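PDB 4ZV9: uncharacterized protein from Escherichia coli O157:H7, which is of unknown function but belongs to the dienelactone hydrolase family of the alpha/beta-hydrolase clan, so it probably hydrolyses an ester or lactone bond. Local coordinates for residues A[30-35]-A[69-74]; A[44-49]-A[122-127]; A[175-180]-A[206-211]. All coordinates share one frame; numbering follows the deposited sequence.

Overall arrangement
From the N terminus, strand 28-35 comes first, and interaction 1 closes the first long loop when the chain returns through helix 56-67 to strand 71-75. Strand 42-48 lies inside that loop and is joined to strand 123-128 by interaction 2, so the two contacts cross along the chain. They also touch in space: strand 71-75 runs beside strand 42-48, and together the contacts tie four strands adjacent in the mixed central sheet, 28-35, 71-75, 42-48 and 123-128. Interaction 3 follows in series. It joins the turns after strands 169-174 and 198-203, and its centre lies about 27 Å from that of interaction 1 and about 23 Å from that of interaction 2.

Interaction 1. Residues A[30-35]-A[69-74]; sequences GYLVKP and GYIALA
Leu32 lays its CD1 methyl against Ile71 CG2, 3.6 Å away, the two side chains running alongside and pointing the same way. With CG anti to the backbone N (chi1 -179°), Leu32 also brings CD1 to 4.1 Å from Leu73 CB, so it bridges Ile71 and Leu73 on one face of the next strand. Met114 of helix 100-116 packs on all three. Lys34 rests its aliphatic CG on Ile71 CG2, while its extended chain carries NZ away to hydrogen bonds with Tyr117 and Gln119. Gly30, having no CB, lets Leu73 CD1 approach to 4.1 Å from its CA.

Tyr31, Val33, Ala72 and Ala74 lie on the other face. The small alanines let Val65 of helix 56-67 and Leu54 pack close to the sheet, and the Tyr31 ring leads away from Ala74, its hydroxyl bonding Arg63 of that helix. The backbones form an antiparallel ladder in the mixed central sheet of this alpha/beta-hydrolase fold, with strand 12-21 beyond strand 28-35; Leu32 and Leu73 are a non-hydrogen-bonded pair between two hydrogen-bonded ones. Val33 N reaches Ala72 O at 2.8 Å, in the carbonyl plane, whereas Tyr31 N meets Ala74 O at 3.0 Å from well above it.

At the far end, Gly69 takes the positive phi (106°) of a Schellman motif that ends helix 56-67 and releases the chain into the strand. Pro35, which has no N-H to donate, sets CD 3.5 Å from Tyr70 O. Four nearly straight backbone bonds fix the register, while the hydrocarbon surfaces on both faces seal the sheet against its helices.

Interaction 2. Residues A[44-49]-A[122-127]; sequences AVVVVH and GKVGIT
Five backbone hydrogen bonds join these parallel central strands of the alpha/beta-hydrolase sheet, passing alternately from one strand to the other. Ala44 N begins with the longest, 3.2 Å to Lys123 O; Gly125 N then gives to Ala44 O, and Val46 N to Gly125 O. Thr127 N reaches Val46 O at 3.0 Å, nearly along the C=O axis, and Val48 N closes the series on Thr127 O at 2.9 Å. Weaker CA-H...O contacts support the ladder.

Apolar contacts form two layers. On the face of Val46, Val124 and Ile126, the side chains of Val46 and Val124 cross obliquely, CG2 of the first 4.0 Å from CG1 of the second. Ile126 has CG1 anti to its backbone N and stays extended beyond it, which carries CD1 to Val48 CG2 at 3.8 Å and beside Val46 CG1. Helices 100-116 and 132-142 cover this layer through Met114, Phe107 and Ala139. On the opposite face, Thr127 CG2 touches Val45 CG1 and Val47 CG2, both at 4.1 Å, while helix 56-67 packs on the two valines. Gly125 has no side chain there, leaving Val45 to meet Thr127.

Thr127 OG1 bonds Val150 O of the next strand, which satisfies a buried hydroxyl. Beta-branched residues favour the extended backbone and make both faces oily, and the ladder's pairing of N-H and C=O groups lets helices bury them at little polar cost.

Interaction 3. Residues A[175-180]-A[206-211]; sequences ELDTRI and VNHGFH
His208 ND1 donates to Asp177 OD2 at 2.8 Å, a His-carboxylate hydrogen bond between the turns that follow strands 169-174 and 198-203. In alpha/beta hydrolases the acid and histidine of the catalytic triad sit on loops after late strands, and these two residues are placed consistently with that plan. OD2 lies almost in the plane of the imidazole, yet the carboxylate is turned 83° to the ring, so the N-H meets OD2 from above the carboxylate plane. Both side chains have CG anti to the backbone N (chi1 -173° for Asp177, -171° for His208), which brings them together across the gap. The negative charge would be expected to favour a proton on ND1 and to raise the basicity of the ring.

A second bond joins the backbones, Leu176 N to Val206 O at 3.0 Å, with the donor in the carbonyl plane. Asn207 folds its amide back so that OD1 accepts the next N-H, His208 N, at 2.9 Å, a bent bond consistent with steadying the chain ahead of the imidazole. Asn207 also opens a type II turn to Phe210, with His208 second and Gly209, suited to positive phi, third.

Packing beyond these bonds is modest. Leu176 sets its CB against Asn207 CG at 3.7 Å and its CG against Val206 O at 3.4 Å. Tyr153 meets the His208 ring and touches Asp177, and Glu175 OE1 is hydrogen-bonded to Gly205 N. Ile180 approaches the imidazole at its edge, near the ring plane, with CG1 4.2 Å from His208 ND1.

Interaction 1. Residues A[30-35]-A[69-74]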
ATOM      1  N   GLY A  30     -12.792   0.632   6.427  1.00 21.76           N
ATOM      2  CA  GLY A  30     -11.365   0.886   6.401  1.00 21.79           C
ATOM      3  C   GLY A  30     -10.858   1.419   7.736  1.00 22.30           C
ATOM      4  O   GLY A  30     -11.625   1.984   8.516  1.00 23.00           O
ATOM      5  N   TYR A  31      -9.575   1.200   7.997  1.00 19.71           N
ATOM      6  CA  TYR A  31      -8.898   1.694   9.183  1.00 19.21           C
ATOM      7  C   TYR A  31      -8.212   3.005   8.807  1.00 20.65           C
ATOM      8  O   TYR A  31      -7.284   3.025   7.973  1.00 20.15           O
ATOM      9  CB  TYR A  31      -7.888   0.648   9.636  1.00 18.56           C
ATOM     10  CG  TYR A  31      -7.158   0.919  10.941  1.00 19.14           C
ATOM     11  CD1 TYR A  31      -7.844   1.026  12.146  1.00 18.80           C
ATOM     12  CD2 TYR A  31      -5.767   0.965  10.976  1.00 18.85           C
ATOM     13  CE1 TYR A  31      -7.157   1.193  13.342  1.00 20.06           C
ATOM     14  CE2 TYR A  31      -5.080   1.127  12.167  1.00 18.76           C
ATOM     15  CZ  TYR A  31      -5.765   1.269  13.332  1.00 19.03           C
ATOM     16  OH  TYR A  31      -5.059   1.443  14.509  1.00 21.11           O
ATOM     17  N   LEU A  32      -8.709   4.109   9.350  1.00 19.84           N
ATOM     18  CA  LEU A  32      -8.191   5.433   9.049  1.00 21.93           C
ATOM     19  C   LEU A  32      -7.341   5.930  10.224  1.00 22.56           C
ATOM     20  O   LEU A  32      -7.844   5.994  11.347  1.00 21.28           O
ATOM     21  CB  LEU A  32      -9.360   6.402   8.840  1.00 23.47           C
ATOM     22  CG  LEU A  32      -9.033   7.865   8.487  1.00 27.00           C
ATOM     23  CD1 LEU A  32      -8.507   7.957   7.072  1.00 27.14           C
ATOM     24  CD2 LEU A  32     -10.290   8.723   8.606  1.00 28.10           C
ATOM     25  N   VAL A  33      -6.081   6.306   9.968  1.00 20.62           N
ATOM     26  CA  VAL A  33      -5.217   6.817  11.023  1.00 21.78           C
ATOM     27  C   VAL A  33      -4.656   8.181  10.635  1.00 23.53           C
ATOM     28  O   VAL A  33      -4.099   8.328   9.548  1.00 23.91           O
ATOM     29  CB  VAL A  33      -4.032   5.880  11.331  1.00 22.18           C
ATOM     30  CG1 VAL A  33      -3.406   6.270  12.668  1.00 23.36           C
ATOM     31  CG2 VAL A  33      -4.482   4.429  11.393  1.00 22.43           C
ATOM     32  N   LYS A  34      -4.781   9.163  11.530  1.00 24.27           N
ATOM     33  CA  LYS A  34      -4.300  10.528  11.294  1.00 26.06           C
ATOM     34  C   LYS A  34      -3.275  10.926  12.341  1.00 26.37           C
ATOM     35  O   LYS A  34      -3.301  10.401  13.460  1.00 23.72           O
ATOM     36  CB  LYS A  34      -5.438  11.529  11.474  1.00 27.44           C
ATOM     37  CG  LYS A  34      -6.655  11.312  10.621  1.00 31.10           C
ATOM     38  CD  LYS A  34      -7.799  12.205  11.085  1.00 32.70           C
ATOM     39  CE  LYS A  34      -9.009  11.984  10.198  1.00 35.18           C
ATOM     40  NZ  LYS A  34     -10.232  12.656  10.703  1.00 34.54           N
ATOM     41  N   PRO A  35      -2.392  11.883  12.008  1.00 26.33           N
ATOM     42  CA  PRO A  35      -1.545  12.465  13.037  1.00 28.90           C
ATOM     43  C   PRO A  35      -2.478  13.148  14.047  1.00 30.51           C
ATOM     44  O   PRO A  35      -3.443  13.798  13.637  1.00 30.48           O
ATOM     45  CB  PRO A  35      -0.709  13.517  12.274  1.00 31.47           C
ATOM     46  CG  PRO A  35      -0.732  13.072  10.855  1.00 30.51           C
ATOM     47  CD  PRO A  35      -2.057  12.375  10.660  1.00 29.80           C
ATOM     48  N   GLY A  69       3.536  11.455   9.686  1.00 27.30           N
ATOM     49  CA  GLY A  69       2.859  12.716   9.357  1.00 28.15           C
ATOM     50  C   GLY A  69       1.815  12.711   8.243  1.00 26.27           C
ATOM     51  O   GLY A  69       1.428  13.766   7.766  1.00 28.42           O
ATOM     52  N   TYR A  70       1.311  11.544   7.852  1.00 26.10           N
ATOM     53  CA  TYR A  70       0.308  11.463   6.774  1.00 24.33           C
ATOM     54  C   TYR A  70      -0.994  10.833   7.247  1.00 25.95           C
ATOM     55  O   TYR A  70      -1.005  10.094   8.243  1.00 24.38           O
ATOM     56  CB  TYR A  70       0.864  10.656   5.617  1.00 25.65           C
ATOM     57  CG  TYR A  70       2.228  11.157   5.174  1.00 28.96           C
ATOM     58  CD1 TYR A  70       2.349  12.327   4.453  1.00 31.94           C
ATOM     59  CD2 TYR A  70       3.390  10.480   5.531  1.00 31.86           C
ATOM     60  CE1 TYR A  70       3.598  12.811   4.066  1.00 35.47           C
ATOM     61  CE2 TYR A  70       4.641  10.946   5.153  1.00 31.73           C
ATOM     62  CZ  TYR A  70       4.740  12.117   4.418  1.00 34.83           C
ATOM     63  OH  TYR A  70       5.983  12.597   4.044  1.00 36.02           O
ATOM     64  N   ILE A  71      -2.095  11.133   6.558  1.00 24.88           N
ATOM     65  CA  ILE A  71      -3.370  10.456   6.851  1.00 24.61           C
ATOM     66  C   ILE A  71      -3.308   9.132   6.112  1.00 24.47           C
ATOM     67  O   ILE A  71      -3.130   9.119   4.907  1.00 25.69           O
ATOM     68  CB  ILE A  71      -4.608  11.234   6.365  1.00 24.10           C
ATOM     69  CG1 ILE A  71      -4.684  12.584   7.083  1.00 25.74           C
ATOM     70  CG2 ILE A  71      -5.870  10.427   6.671  1.00 24.14           C
ATOM     71  CD1 ILE A  71      -5.699  13.540   6.496  1.00 25.81           C
ATOM     72  N   ALA A  72      -3.467   8.024   6.833  1.00 21.64           N
ATOM     73  CA  ALA A  72      -3.401   6.710   6.228  1.00 20.37           C
ATOM     74  C   ALA A  72      -4.765   6.034   6.238  1.00 21.40           C
ATOM     75  O   ALA A  72      -5.485   6.089   7.237  1.00 22.86           O
ATOM     76  CB  ALA A  72      -2.387   5.859   6.976  1.00 21.81           C
ATOM     77  N   LEU A  73      -5.127   5.425   5.116  1.00 20.08           N
ATOM     78  CA  LEU A  73      -6.359   4.657   5.022  1.00 20.90           C
ATOM     79  C   LEU A  73      -6.025   3.268   4.504  1.00 22.88           C
ATOM     80  O   LEU A  73      -5.446   3.130   3.421  1.00 22.92           O
ATOM     81  CB  LEU A  73      -7.354   5.321   4.097  1.00 20.98           C
ATOM     82  CG  LEU A  73      -8.634   4.528   3.821  1.00 19.64           C
ATOM     83  CD1 LEU A  73      -9.414   4.196   5.095  1.00 20.66           C
ATOM     84  CD2 LEU A  73      -9.526   5.300   2.875  1.00 20.57           C
ATOM     85  N   ALA A  74      -6.350   2.252   5.296  1.00 20.10           N
ATOM     86  CA  ALA A  74      -6.129   0.849   4.949  1.00 21.16           C
ATOM     87  C   ALA A  74      -7.479   0.156   4.828  1.00 23.80           C
ATOM     88  O   ALA A  74      -8.092  -0.186   5.846  1.00 22.03           O
ATOM     89  CB  ALA A  74      -5.282   0.169   6.021  1.00 22.31           C
TER

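Interaction 2. Residues A[44-49]-A[122-127]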
ATOM      1  N   ALA A  44      -2.323  12.330   2.045  1.00 22.62           N
ATOM      2  CA  ALA A  44      -2.837  11.010   2.380  1.00 23.70           C
ATOM      3  C   ALA A  44      -2.092   9.862   1.681  1.00 24.27           C
ATOM      4  O   ALA A  44      -1.513  10.037   0.619  1.00 25.06           O
ATOM      5  CB  ALA A  44      -4.310  10.944   2.024  1.00 25.75           C
ATOM      6  N   VAL A  45      -2.146   8.687   2.304  1.00 22.74           N
ATOM      7  CA  VAL A  45      -1.563   7.478   1.754  1.00 23.14           C
ATOM      8  C   VAL A  45      -2.550   6.352   1.926  1.00 25.89           C
ATOM      9  O   VAL A  45      -3.080   6.142   3.035  1.00 20.66           O
ATOM     10  CB  VAL A  45      -0.270   7.099   2.474  1.00 26.19           C
ATOM     11  CG1 VAL A  45       0.259   5.768   1.959  1.00 26.81           C
ATOM     12  CG2 VAL A  45       0.771   8.195   2.310  1.00 27.31           C
ATOM     13  N   VAL A  46      -2.840   5.649   0.833  1.00 24.79           N
ATOM     14  CA  VAL A  46      -3.668   4.455   0.907  1.00 23.85           C
ATOM     15  C   VAL A  46      -2.690   3.290   1.136  1.00 23.19           C
ATOM     16  O   VAL A  46      -1.685   3.169   0.436  1.00 23.14           O
ATOM     17  CB  VAL A  46      -4.502   4.241  -0.370  1.00 23.66           C
ATOM     18  CG1 VAL A  46      -5.164   2.868  -0.385  1.00 23.40           C
ATOM     19  CG2 VAL A  46      -5.550   5.336  -0.484  1.00 23.74           C
ATOM     20  N   VAL A  47      -2.995   2.440   2.109  1.00 20.46           N
ATOM     21  CA  VAL A  47      -2.167   1.289   2.425  1.00 20.59           C
ATOM     22  C   VAL A  47      -2.934   0.025   2.058  1.00 21.46           C
ATOM     23  O   VAL A  47      -4.013  -0.227   2.590  1.00 20.62           O
ATOM     24  CB  VAL A  47      -1.804   1.279   3.912  1.00 22.56           C
ATOM     25  CG1 VAL A  47      -0.986   0.041   4.264  1.00 23.32           C
ATOM     26  CG2 VAL A  47      -1.048   2.535   4.280  1.00 21.41           C
ATOM     27  N   VAL A  48      -2.377  -0.776   1.161  1.00 22.11           N
ATOM     28  CA  VAL A  48      -3.050  -1.969   0.678  1.00 22.82           C
ATOM     29  C   VAL A  48      -2.449  -3.217   1.299  1.00 24.44           C
ATOM     30  O   VAL A  48      -1.234  -3.456   1.217  1.00 25.20           O
ATOM     31  CB  VAL A  48      -2.956  -2.100  -0.849  1.00 24.50           C
ATOM     32  CG1 VAL A  48      -3.813  -3.267  -1.330  1.00 26.04           C
ATOM     33  CG2 VAL A  48      -3.375  -0.807  -1.527  1.00 27.13           C
ATOM     34  N   HIS A  49      -3.311  -4.046   1.878  1.00 24.02           N
ATOM     35  CA  HIS A  49      -2.859  -5.273   2.542  1.00 24.43           C
ATOM     36  C   HIS A  49      -2.370  -6.368   1.592  1.00 25.28           C
ATOM     37  O   HIS A  49      -2.313  -6.184   0.364  1.00 23.82           O
ATOM     38  CB  HIS A  49      -3.964  -5.822   3.471  1.00 24.98           C
ATOM     39  CG  HIS A  49      -5.279  -6.101   2.788  1.00 23.05           C
ATOM     40  ND1 HIS A  49      -5.441  -7.109   1.863  1.00 25.04           N
ATOM     41  CD2 HIS A  49      -6.510  -5.565   2.971  1.00 24.54           C
ATOM     42  CE1 HIS A  49      -6.708  -7.168   1.483  1.00 26.17           C
ATOM     43  NE2 HIS A  49      -7.379  -6.243   2.142  1.00 25.36           N
ATOM     44  N   GLY A 122      -5.566  16.717  -0.870  1.00 25.94           N
ATOM     45  CA  GLY A 122      -5.941  16.341  -2.233  1.00 27.01           C
ATOM     46  C   GLY A 122      -4.908  15.435  -2.878  1.00 27.47           C
ATOM     47  O   GLY A 122      -5.225  14.738  -3.839  1.00 30.39           O
ATOM     48  N   LYS A 123      -3.669  15.456  -2.393  1.00 27.98           N
ATOM     49  CA  LYS A 123      -2.628  14.560  -2.922  1.00 30.47           C
ATOM     50  C   LYS A 123      -2.699  13.211  -2.190  1.00 28.31           C
ATOM     51  O   LYS A 123      -2.864  13.166  -0.968  1.00 28.74           O
ATOM     52  CB  LYS A 123      -1.232  15.145  -2.760  1.00 34.50           C
ATOM     53  CG  LYS A 123      -1.007  16.373  -3.611  1.00 44.96           C
ATOM     54  CD  LYS A 123       0.391  16.941  -3.552  1.00 53.50           C
ATOM     55  CE  LYS A 123       0.885  17.211  -4.967  1.00 65.61           C
ATOM     56  NZ  LYS A 123       2.073  18.101  -4.948  1.00 71.68           N
ATOM     57  N   VAL A 124      -2.624  12.130  -2.956  1.00 24.90           N
ATOM     58  CA  VAL A 124      -2.703  10.792  -2.409  1.00 26.27           C
ATOM     59  C   VAL A 124      -1.603   9.904  -2.987  1.00 28.68           C
ATOM     60  O   VAL A 124      -1.385   9.873  -4.198  1.00 30.40           O
ATOM     61  CB  VAL A 124      -4.060  10.135  -2.723  1.00 26.25           C
ATOM     62  CG1 VAL A 124      -4.127   8.757  -2.088  1.00 26.55           C
ATOM     63  CG2 VAL A 124      -5.205  10.984  -2.202  1.00 26.89           C
ATOM     64  N   GLY A 125      -0.916   9.201  -2.100  1.00 24.66           N
ATOM     65  CA  GLY A 125       0.078   8.213  -2.485  1.00 26.51           C
ATOM     66  C   GLY A 125      -0.456   6.843  -2.110  1.00 25.93           C
ATOM     67  O   GLY A 125      -1.500   6.736  -1.454  1.00 21.76           O
ATOM     68  N   ILE A 126       0.230   5.796  -2.552  1.00 25.40           N
ATOM     69  CA  ILE A 126      -0.202   4.448  -2.253  1.00 23.64           C
ATOM     70  C   ILE A 126       1.001   3.536  -1.990  1.00 25.31           C
ATOM     71  O   ILE A 126       2.056   3.694  -2.611  1.00 26.49           O
ATOM     72  CB  ILE A 126      -1.101   3.880  -3.387  1.00 23.40           C
ATOM     73  CG1 ILE A 126      -1.778   2.579  -2.938  1.00 23.78           C
ATOM     74  CG2 ILE A 126      -0.307   3.646  -4.660  1.00 22.76           C
ATOM     75  CD1 ILE A 126      -2.982   2.176  -3.776  1.00 24.77           C
ATOM     76  N   THR A 127       0.829   2.594  -1.065  1.00 24.38           N
ATOM     77  CA  THR A 127       1.853   1.599  -0.798  1.00 26.72           C
ATOM     78  C   THR A 127       1.143   0.334  -0.422  1.00 26.56           C
ATOM     79  O   THR A 127       0.010   0.361   0.075  1.00 26.24           O
ATOM     80  CB  THR A 127       2.835   2.033   0.319  1.00 27.61           C
ATOM     81  OG1 THR A 127       3.926   1.108   0.405  1.00 28.33           O
ATOM     82  CG2 THR A 127       2.133   2.138   1.653  1.00 26.85           C
TER

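Interaction 3. Residues A[175-180]-A[206-211]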
ATOM      1  N   GLU A 175      15.596 -10.429  -3.074  1.00 49.09           N
ATOM      2  CA  GLU A 175      16.460 -11.235  -3.967  1.00 51.74           C
ATOM      3  C   GLU A 175      15.952 -12.654  -4.218  1.00 53.83           C
ATOM      4  O   GLU A 175      15.954 -13.124  -5.356  1.00 52.50           O
ATOM      5  CB  GLU A 175      17.874 -11.337  -3.409  1.00 55.85           C
ATOM      6  CG  GLU A 175      18.830 -12.048  -4.365  1.00 58.54           C
ATOM      7  CD  GLU A 175      20.193 -12.353  -3.772  1.00 63.76           C
ATOM      8  OE1 GLU A 175      20.403 -12.178  -2.551  1.00 68.36           O
ATOM      9  OE2 GLU A 175      21.059 -12.805  -4.540  1.00 67.18           O
ATOM     10  N   LEU A 176      15.489 -13.324  -3.167  1.00 53.57           N
ATOM     11  CA  LEU A 176      15.039 -14.709  -3.285  1.00 56.35           C
ATOM     12  C   LEU A 176      13.626 -14.888  -3.867  1.00 55.60           C
ATOM     13  O   LEU A 176      13.220 -16.012  -4.174  1.00 59.25           O
ATOM     14  CB  LEU A 176      15.127 -15.395  -1.918  1.00 57.69           C
ATOM     15  CG  LEU A 176      16.496 -15.370  -1.220  1.00 60.09           C
ATOM     16  CD1 LEU A 176      16.416 -16.009   0.161  1.00 63.64           C
ATOM     17  CD2 LEU A 176      17.556 -16.062  -2.056  1.00 65.47           C
ATOM     18  N   ASP A 177      12.895 -13.796  -4.055  1.00 50.91           N
ATOM     19  CA  ASP A 177      11.511 -13.823  -4.560  1.00 50.70           C
ATOM     20  C   ASP A 177      11.482 -13.931  -6.092  1.00 51.39           C
ATOM     21  O   ASP A 177      11.054 -12.998  -6.801  1.00 51.07           O
ATOM     22  CB  ASP A 177      10.801 -12.550  -4.087  1.00 48.89           C
ATOM     23  CG  ASP A 177       9.311 -12.525  -4.400  1.00 50.47           C
ATOM     24  OD1 ASP A 177       8.719 -13.579  -4.683  1.00 52.59           O
ATOM     25  OD2 ASP A 177       8.711 -11.431  -4.318  1.00 50.58           O
ATOM     26  N   THR A 178      11.858 -15.109  -6.583  1.00 52.85           N
ATOM     27  CA  THR A 178      12.000 -15.346  -8.011  1.00 54.90           C
ATOM     28  C   THR A 178      10.729 -15.181  -8.837  1.00 54.80           C
ATOM     29  O   THR A 178      10.815 -14.692  -9.955  1.00 49.76           O
ATOM     30  CB  THR A 178      12.579 -16.740  -8.295  1.00 62.86           C
ATOM     31  OG1 THR A 178      11.738 -17.726  -7.693  1.00 66.34           O
ATOM     32  CG2 THR A 178      14.001 -16.859  -7.739  1.00 63.20           C
ATOM     33  N   ARG A 179       9.563 -15.547  -8.298  1.00 57.98           N
ATOM     34  CA  ARG A 179       8.298 -15.402  -9.045  1.00 61.92           C
ATOM     35  C   ARG A 179       8.001 -13.948  -9.409  1.00 55.90           C
ATOM     36  O   ARG A 179       7.609 -13.657 -10.531  1.00 56.28           O
ATOM     37  CB  ARG A 179       7.109 -15.995  -8.287  1.00 65.21           C
ATOM     38  CG  ARG A 179       7.111 -17.506  -8.195  1.00 80.46           C
ATOM     39  CD  ARG A 179       5.896 -18.044  -7.438  1.00 89.90           C
ATOM     40  NE  ARG A 179       5.822 -19.501  -7.341  1.00 98.82           N
ATOM     41  CZ  ARG A 179       5.231 -20.300  -8.231  1.00108.02           C
ATOM     42  NH1 ARG A 179       4.670 -19.817  -9.342  1.00105.85           N
ATOM     43  NH2 ARG A 179       5.223 -21.607  -8.021  1.00108.76           N
ATOM     44  N   ILE A 180       8.215 -13.030  -8.478  1.00 54.97           N
ATOM     45  CA  ILE A 180       7.997 -11.603  -8.757  1.00 55.32           C
ATOM     46  C   ILE A 180       9.126 -11.008  -9.571  1.00 53.01           C
ATOM     47  O   ILE A 180       8.897 -10.275 -10.544  1.00 53.97           O
ATOM     48  CB  ILE A 180       7.868 -10.807  -7.448  1.00 52.18           C
ATOM     49  CG1 ILE A 180       6.557 -11.151  -6.757  1.00 50.24           C
ATOM     50  CG2 ILE A 180       7.987  -9.310  -7.678  1.00 46.66           C
ATOM     51  CD1 ILE A 180       5.316 -10.894  -7.580  1.00 52.85           C
ATOM     52  N   VAL A 206      17.203 -11.974   1.240  1.00 48.77           N
ATOM     53  CA  VAL A 206      15.886 -12.046   1.871  1.00 46.07           C
ATOM     54  C   VAL A 206      14.844 -12.462   0.852  1.00 46.78           C
ATOM     55  O   VAL A 206      15.071 -12.414  -0.367  1.00 49.46           O
ATOM     56  CB  VAL A 206      15.461 -10.711   2.528  1.00 44.67           C
ATOM     57  CG1 VAL A 206      16.435 -10.330   3.630  1.00 45.38           C
ATOM     58  CG2 VAL A 206      15.353  -9.591   1.496  1.00 44.27           C
ATOM     59  N   ASN A 207      13.681 -12.834   1.363  1.00 47.90           N
ATOM     60  CA  ASN A 207      12.590 -13.279   0.529  1.00 50.54           C
ATOM     61  C   ASN A 207      11.391 -12.354   0.646  1.00 44.90           C
ATOM     62  O   ASN A 207      11.364 -11.410   1.424  1.00 43.40           O
ATOM     63  CB  ASN A 207      12.194 -14.698   0.954  1.00 53.40           C
ATOM     64  CG  ASN A 207      11.855 -15.592  -0.226  1.00 59.87           C
ATOM     65  OD1 ASN A 207      11.303 -15.147  -1.242  1.00 55.26           O
ATOM     66  ND2 ASN A 207      12.243 -16.856  -0.121  1.00 65.74           N
ATOM     67  N   HIS A 208      10.399 -12.617  -0.178  1.00 44.95           N
ATOM     68  CA  HIS A 208       9.124 -11.925  -0.139  1.00 45.99           C
ATOM     69  C   HIS A 208       8.615 -11.899   1.286  1.00 42.43           C
ATOM     70  O   HIS A 208       8.818 -12.864   2.027  1.00 39.66           O
ATOM     71  CB  HIS A 208       8.252 -12.869  -0.971  1.00 47.71           C
ATOM     72  CG  HIS A 208       6.886 -12.389  -1.336  1.00 53.77           C
ATOM     73  ND1 HIS A 208       6.552 -11.929  -2.599  1.00 52.77           N
ATOM     74  CD2 HIS A 208       5.731 -12.444  -0.640  1.00 54.04           C
ATOM     75  CE1 HIS A 208       5.261 -11.650  -2.630  1.00 53.79           C
ATOM     76  NE2 HIS A 208       4.744 -11.945  -1.451  1.00 52.41           N
ATOM     77  N   GLY A 209       7.968 -10.802   1.674  1.00 37.94           N
ATOM     78  CA  GLY A 209       7.413 -10.659   3.017  1.00 33.80           C
ATOM     79  C   GLY A 209       8.414 -10.183   4.058  1.00 34.64           C
ATOM     80  O   GLY A 209       8.118 -10.215   5.257  1.00 34.41           O
ATOM     81  N   PHE A 210       9.586  -9.701   3.634  1.00 33.32           N
ATOM     82  CA  PHE A 210      10.642  -9.324   4.603  1.00 34.39           C
ATOM     83  C   PHE A 210      10.282  -8.157   5.516  1.00 32.02           C
ATOM     84  O   PHE A 210      10.882  -8.009   6.574  1.00 33.07           O
ATOM     85  CB  PHE A 210      12.025  -9.090   3.947  1.00 34.20           C
ATOM     86  CG  PHE A 210      12.095  -7.888   3.050  1.00 35.00           C
ATOM     87  CD1 PHE A 210      12.205  -6.604   3.576  1.00 36.06           C
ATOM     88  CD2 PHE A 210      12.100  -8.037   1.674  1.00 37.93           C
ATOM     89  CE1 PHE A 210      12.280  -5.494   2.746  1.00 35.86           C
ATOM     90  CE2 PHE A 210      12.191  -6.931   0.839  1.00 38.82           C
ATOM     91  CZ  PHE A 210      12.277  -5.656   1.378  1.00 36.96           C
ATOM     92  N   HIS A 211       9.321  -7.337   5.113  1.00 31.89           N
ATOM     93  CA  HIS A 211       8.862  -6.239   5.958  1.00 29.57           C
ATOM     94  C   HIS A 211       7.819  -6.704   6.984  1.00 29.45           C
ATOM     95  O   HIS A 211       7.560  -5.994   7.966  1.00 27.72           O
ATOM     96  CB  HIS A 211       8.258  -5.139   5.098  1.00 29.98           C
ATOM     97  CG  HIS A 211       7.915  -3.901   5.863  1.00 30.14           C
ATOM     98  ND1 HIS A 211       6.645  -3.645   6.331  1.00 28.77           N
ATOM     99  CD2 HIS A 211       8.683  -2.856   6.261  1.00 31.08           C
ATOM    100  CE1 HIS A 211       6.643  -2.495   6.980  1.00 28.28           C
ATOM    101  NE2 HIS A 211       7.867  -1.996   6.950  1.00 27.35           N
TER